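Cyclic nucleotide-gated potassium channel mll3241 (Mesorhizobium loti, PDB 4MUV) forms a homotetrameric potassium channel activated by cAMP, of which this chain is the cytoplasmic cyclic nucleotide-binding domain, here a mutant with cyclic GMP bound. Local coordinates at residues Gly84-Ile89 / Lys130-Arg135. The protein carries 3 engineered substitutions. Residues are numbered along the deposited sequence; the frame is centred on the assembly and turned at random. Where two conformers were deposited one is given.
Sequences GEMALI and KTALER. With PCG (cyclic guanosine monophosphate), chain C.
This contact belongs to the cyclic nucleotide pocket, where E85 and R135 join the phosphate-binding cassette to the C-terminal helix beside the ribose of the bound cyclic GMP. NH1 of R135 donates to OE2 of E85 at 2.9 Å, forming a salt bridge. The bond is bent, with an N-H...O angle of 145°. It arrives on the syn side but well out of the carboxylate plane, and the two flat groups are turned 51° apart. CG of E85 lies between the backbone N and the carbonyl carbon (chi1 72°), and the chain bends again at chi2 to bring the carboxylate to the ribose hydroxyl O2'. There OE2 accepts a hydrogen bond from O2' at 2.7 Å. The backbone N of G84 donates to the same O2' at 2.8 Å. The R135 side chain is extended from CG to NE and lies over one face of the guanine, with NE 3.5 Å from C8. C8 lies near the rim of one face of the guanidinium, and CG2 of T131 near the rim of the other. NH1 has a second protein acceptor, the carbonyl of F82. An alanine in place of R135 would probably leave the E85 carboxylate without its positive mate and open a gap over that face of the guanine. Nearby, CG of M86 packs on CB of A132 at 3.7 Å, and SD of M86 lies 3.8 Å from CB of R135. CD1 of I89 touches the same A132 methyl. The backbone N of A87 holds phosphate oxygen O1A, 3.0 Å away. The two short helical segments cross steeply. Helix 85-90 follows strand 82-83, and its L88 and I89 pack on F114 of helix 111-120. Helix 122-139 closes over the base, and its D139 also binds the nucleotide.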
ATOM      1  N   GLY A  84       3.093  -4.068   0.607  1.00  7.46           N
ATOM      2  CA  GLY A  84       2.903  -4.616  -0.729  1.00  8.39           C
ATOM      3  C   GLY A  84       3.862  -4.079  -1.766  1.00  8.13           C
ATOM      4  O   GLY A  84       3.843  -4.523  -2.912  1.00  9.49           O
ATOM      5  N   GLU A  85       4.712  -3.134  -1.359  1.00  8.27           N
ATOM      6  CA  GLU A  85       5.696  -2.571  -2.279  1.00  9.77           C
ATOM      7  C   GLU A  85       6.762  -3.576  -2.702  1.00 10.89           C
ATOM      8  O   GLU A  85       7.288  -3.490  -3.790  1.00 12.09           O
ATOM      9  CB  GLU A  85       6.390  -1.337  -1.674  1.00 10.65           C
ATOM     10  CG  GLU A  85       7.393  -1.578  -0.533  1.00 10.25           C
ATOM     11  CD  GLU A  85       6.723  -2.085   0.745  1.00 10.00           C
ATOM     12  OE1 GLU A  85       5.532  -1.759   0.975  1.00  9.58           O
ATOM     13  OE2 GLU A  85       7.377  -2.819   1.513  1.00 10.12           O
ATOM     14  N   MET A  86       7.073  -4.554  -1.864  1.00  9.76           N
ATOM     15  CA  MET A  86       8.214  -5.409  -2.159  1.00 10.39           C
ATOM     16  C   MET A  86       8.007  -6.212  -3.425  1.00 10.87           C
ATOM     17  O   MET A  86       8.918  -6.313  -4.246  1.00 13.52           O
ATOM     18  CB  MET A  86       8.537  -6.318  -0.972  1.00 10.29           C
ATOM     19  CG  MET A  86       9.074  -5.553   0.225  1.00 11.49           C
ATOM     20  SD  MET A  86       9.138  -6.488   1.764  1.00 11.70           S
ATOM     21  CE  MET A  86      10.502  -7.578   1.389  1.00 13.09           C
ATOM     22  N   ALA A  87       6.819  -6.778  -3.604  1.00 10.49           N
ATOM     23  CA  ALA A  87       6.556  -7.582  -4.802  1.00 11.18           C
ATOM     24  C   ALA A  87       6.573  -6.713  -6.046  1.00 14.35           C
ATOM     25  O   ALA A  87       6.970  -7.168  -7.121  1.00 16.38           O
ATOM     26  CB  ALA A  87       5.233  -8.265  -4.689  1.00 12.44           C
ATOM     27  N   LEU A  88       6.136  -5.463  -5.911  1.00 12.38           N
ATOM     28  CA  LEU A  88       6.130  -4.560  -7.055  1.00 14.16           C
ATOM     29  C   LEU A  88       7.534  -4.158  -7.495  1.00 17.51           C
ATOM     30  O   LEU A  88       7.791  -3.993  -8.692  1.00 23.01           O
ATOM     31  CB  LEU A  88       5.281  -3.326  -6.776  1.00 14.32           C
ATOM     32  CG  LEU A  88       3.831  -3.567  -6.384  1.00 13.72           C
ATOM     33  CD1 LEU A  88       3.078  -2.248  -6.220  1.00 15.01           C
ATOM     34  CD2 LEU A  88       3.137  -4.445  -7.394  1.00 17.48           C
ATOM     35  N   ILE A  89       8.435  -4.019  -6.530  1.00 16.93           N
ATOM     36  CA  ILE A  89       9.828  -3.672  -6.844  1.00 20.06           C
ATOM     37  C   ILE A  89      10.654  -4.835  -7.364  1.00 23.37           C
ATOM     38  O   ILE A  89      11.457  -4.665  -8.260  1.00 24.75           O
ATOM     39  CB  ILE A  89      10.575  -3.196  -5.611  1.00 20.16           C
ATOM     40  CG1 ILE A  89       9.953  -1.921  -5.104  1.00 17.01           C
ATOM     41  CG2 ILE A  89      12.095  -2.960  -5.938  1.00 24.56           C
ATOM     42  CD1 ILE A  89      10.362  -1.572  -3.678  1.00 19.07           C
ATOM     43  N   LYS A 130      14.228   1.540  -0.080  1.00 12.16           N
ATOM     44  CA  LYS A 130      14.831   1.384   1.245  1.00 11.72           C
ATOM     45  C   LYS A 130      13.924   0.660   2.231  1.00 10.10           C
ATOM     46  O   LYS A 130      14.397  -0.104   3.056  1.00 10.58           O
ATOM     47  CB  LYS A 130      15.275   2.727   1.797  1.00 15.61           C
ATOM     48  CG  LYS A 130      16.483   3.278   1.072  1.00 21.25           C
ATOM     49  CD  LYS A 130      16.905   4.618   1.639  1.00 28.87           C
ATOM     50  CE  LYS A 130      18.082   5.171   0.872  1.00 35.56           C
ATOM     51  NZ  LYS A 130      18.421   6.567   1.261  1.00 38.94           N
ATOM     52  N   THR A 131      12.623   0.894   2.149  1.00 10.10           N
ATOM     53  CA  THR A 131      11.665   0.185   3.002  1.00 10.07           C
ATOM     54  C   THR A 131      11.715  -1.321   2.711  1.00  8.53           C
ATOM     55  O   THR A 131      11.725  -2.137   3.636  1.00  8.95           O
ATOM     56  CB  THR A 131      10.236   0.746   2.821  1.00 12.52           C
ATOM     57  OG1 THR A 131      10.203   2.099   3.286  1.00 15.35           O
ATOM     58  CG2 THR A 131       9.244  -0.063   3.620  1.00 15.58           C
ATOM     59  N   ALA A 132      11.788  -1.697   1.435  1.00  9.91           N
ATOM     60  CA  ALA A 132      11.918  -3.110   1.057  1.00 10.10           C
ATOM     61  C   ALA A 132      13.200  -3.703   1.638  1.00  9.09           C
ATOM     62  O   ALA A 132      13.173  -4.801   2.211  1.00  9.88           O
ATOM     63  CB  ALA A 132      11.899  -3.263  -0.456  1.00 11.30           C
ATOM     64  N   LEU A 133      14.305  -2.977   1.543  1.00  8.98           N
ATOM     65  CA  LEU A 133      15.555  -3.426   2.141  1.00  9.77           C
ATOM     66  C   LEU A 133      15.469  -3.585   3.655  1.00  8.57           C
ATOM     67  O   LEU A 133      15.937  -4.571   4.206  1.00  9.38           O
ATOM     68  CB  LEU A 133      16.703  -2.480   1.802  1.00 11.87           C
ATOM     69  CG  LEU A 133      17.255  -2.565   0.394  1.00 15.41           C
ATOM     70  CD1 LEU A 133      18.263  -1.479   0.205  1.00 18.40           C
ATOM     71  CD2 LEU A 133      17.898  -3.925   0.127  1.00 16.53           C
ATOM     72  N   GLU A 134      14.867  -2.618   4.336  1.00  8.35           N
ATOM     73  CA  GLU A 134      14.702  -2.688   5.767  0.55  6.72           C
ATOM     74  C   GLU A 134      13.949  -3.952   6.169  1.00  7.59           C
ATOM     75  O   GLU A 134      14.283  -4.594   7.153  1.00  8.93           O
ATOM     76  CB  GLU A 134      13.941  -1.431   6.198  0.55  7.17           C
ATOM     77  CG  GLU A 134      13.604  -1.354   7.664  0.55 11.89           C
ATOM     78  CD  GLU A 134      12.519  -0.338   7.968  0.55 20.18           C
ATOM     79  OE1 GLU A 134      12.471   0.706   7.270  0.55 26.44           O
ATOM     80  OE2 GLU A 134      11.720  -0.603   8.892  0.55 16.57           O
ATOM     81  N   ARG A 135      12.879  -4.234   5.425  1.00  7.31           N
ATOM     82  CA  ARG A 135      12.000  -5.354   5.734  1.00  7.48           C
ATOM     83  C   ARG A 135      12.717  -6.685   5.458  1.00  7.80           C
ATOM     84  O   ARG A 135      12.638  -7.604   6.254  1.00  8.35           O
ATOM     85  CB  ARG A 135      10.652  -5.175   5.019  1.00  7.42           C
ATOM     86  CG  ARG A 135       9.857  -4.055   5.683  1.00  8.29           C
ATOM     87  CD  ARG A 135       8.691  -3.546   4.896  1.00  8.12           C
ATOM     88  NE  ARG A 135       7.986  -2.547   5.701  1.00  8.46           N
ATOM     89  CZ  ARG A 135       6.872  -1.917   5.347  1.00  8.20           C
ATOM     90  NH1 ARG A 135       6.355  -2.056   4.151  1.00  8.53           N
ATOM     91  NH2 ARG A 135       6.298  -1.106   6.205  1.00 10.29           N
TER
HETATM   92  PA  PCG C 401       5.125  -7.872  -0.211  1.00  7.07           P
HETATM   93  O1A PCG C 401       4.698  -7.418  -1.592  1.00  8.00           O
HETATM   94  O2A PCG C 401       6.221  -8.876  -0.152  1.00  8.23           O
HETATM   95  O5' PCG C 401       3.887  -8.441   0.518  1.00  7.12           O
HETATM   96  C5' PCG C 401       3.905  -8.591   1.865  1.00  8.86           C
HETATM   97  C4' PCG C 401       4.283  -7.237   2.490  1.00  7.32           C
HETATM   98  O4' PCG C 401       4.332  -7.123   3.961  1.00  8.14           O
HETATM   99  C3' PCG C 401       5.527  -6.852   2.044  1.00  7.02           C
HETATM  100  O3' PCG C 401       5.548  -6.578   0.607  1.00  7.25           O
HETATM  101  C2' PCG C 401       5.818  -5.593   2.959  1.00  7.42           C
HETATM  102  O2' PCG C 401       5.330  -4.421   2.306  1.00  8.00           O
HETATM  103  C1' PCG C 401       5.121  -5.849   4.152  1.00  6.67           C
HETATM  104  N9  PCG C 401       5.904  -5.989   5.343  1.00  7.65           N
HETATM  105  C8  PCG C 401       5.877  -5.184   6.456  1.00  8.03           C
HETATM  106  N7  PCG C 401       6.814  -5.534   7.339  1.00  8.12           N
HETATM  107  C5  PCG C 401       7.461  -6.604   6.771  1.00  7.64           C
HETATM  108  C6  PCG C 401       8.560  -7.406   7.236  1.00  8.99           C
HETATM  109  O6  PCG C 401       9.160  -7.266   8.329  1.00  9.19           O
HETATM  110  N1  PCG C 401       8.937  -8.405   6.370  1.00  7.74           N
HETATM  111  C2  PCG C 401       8.365  -8.613   5.125  1.00  9.44           C
HETATM  112  N2  PCG C 401       8.832  -9.611   4.351  1.00 10.62           N
HETATM  113  N3  PCG C 401       7.317  -7.870   4.646  1.00  8.23           N
HETATM  114  C4  PCG C 401       6.909  -6.855   5.538  1.00  7.87           C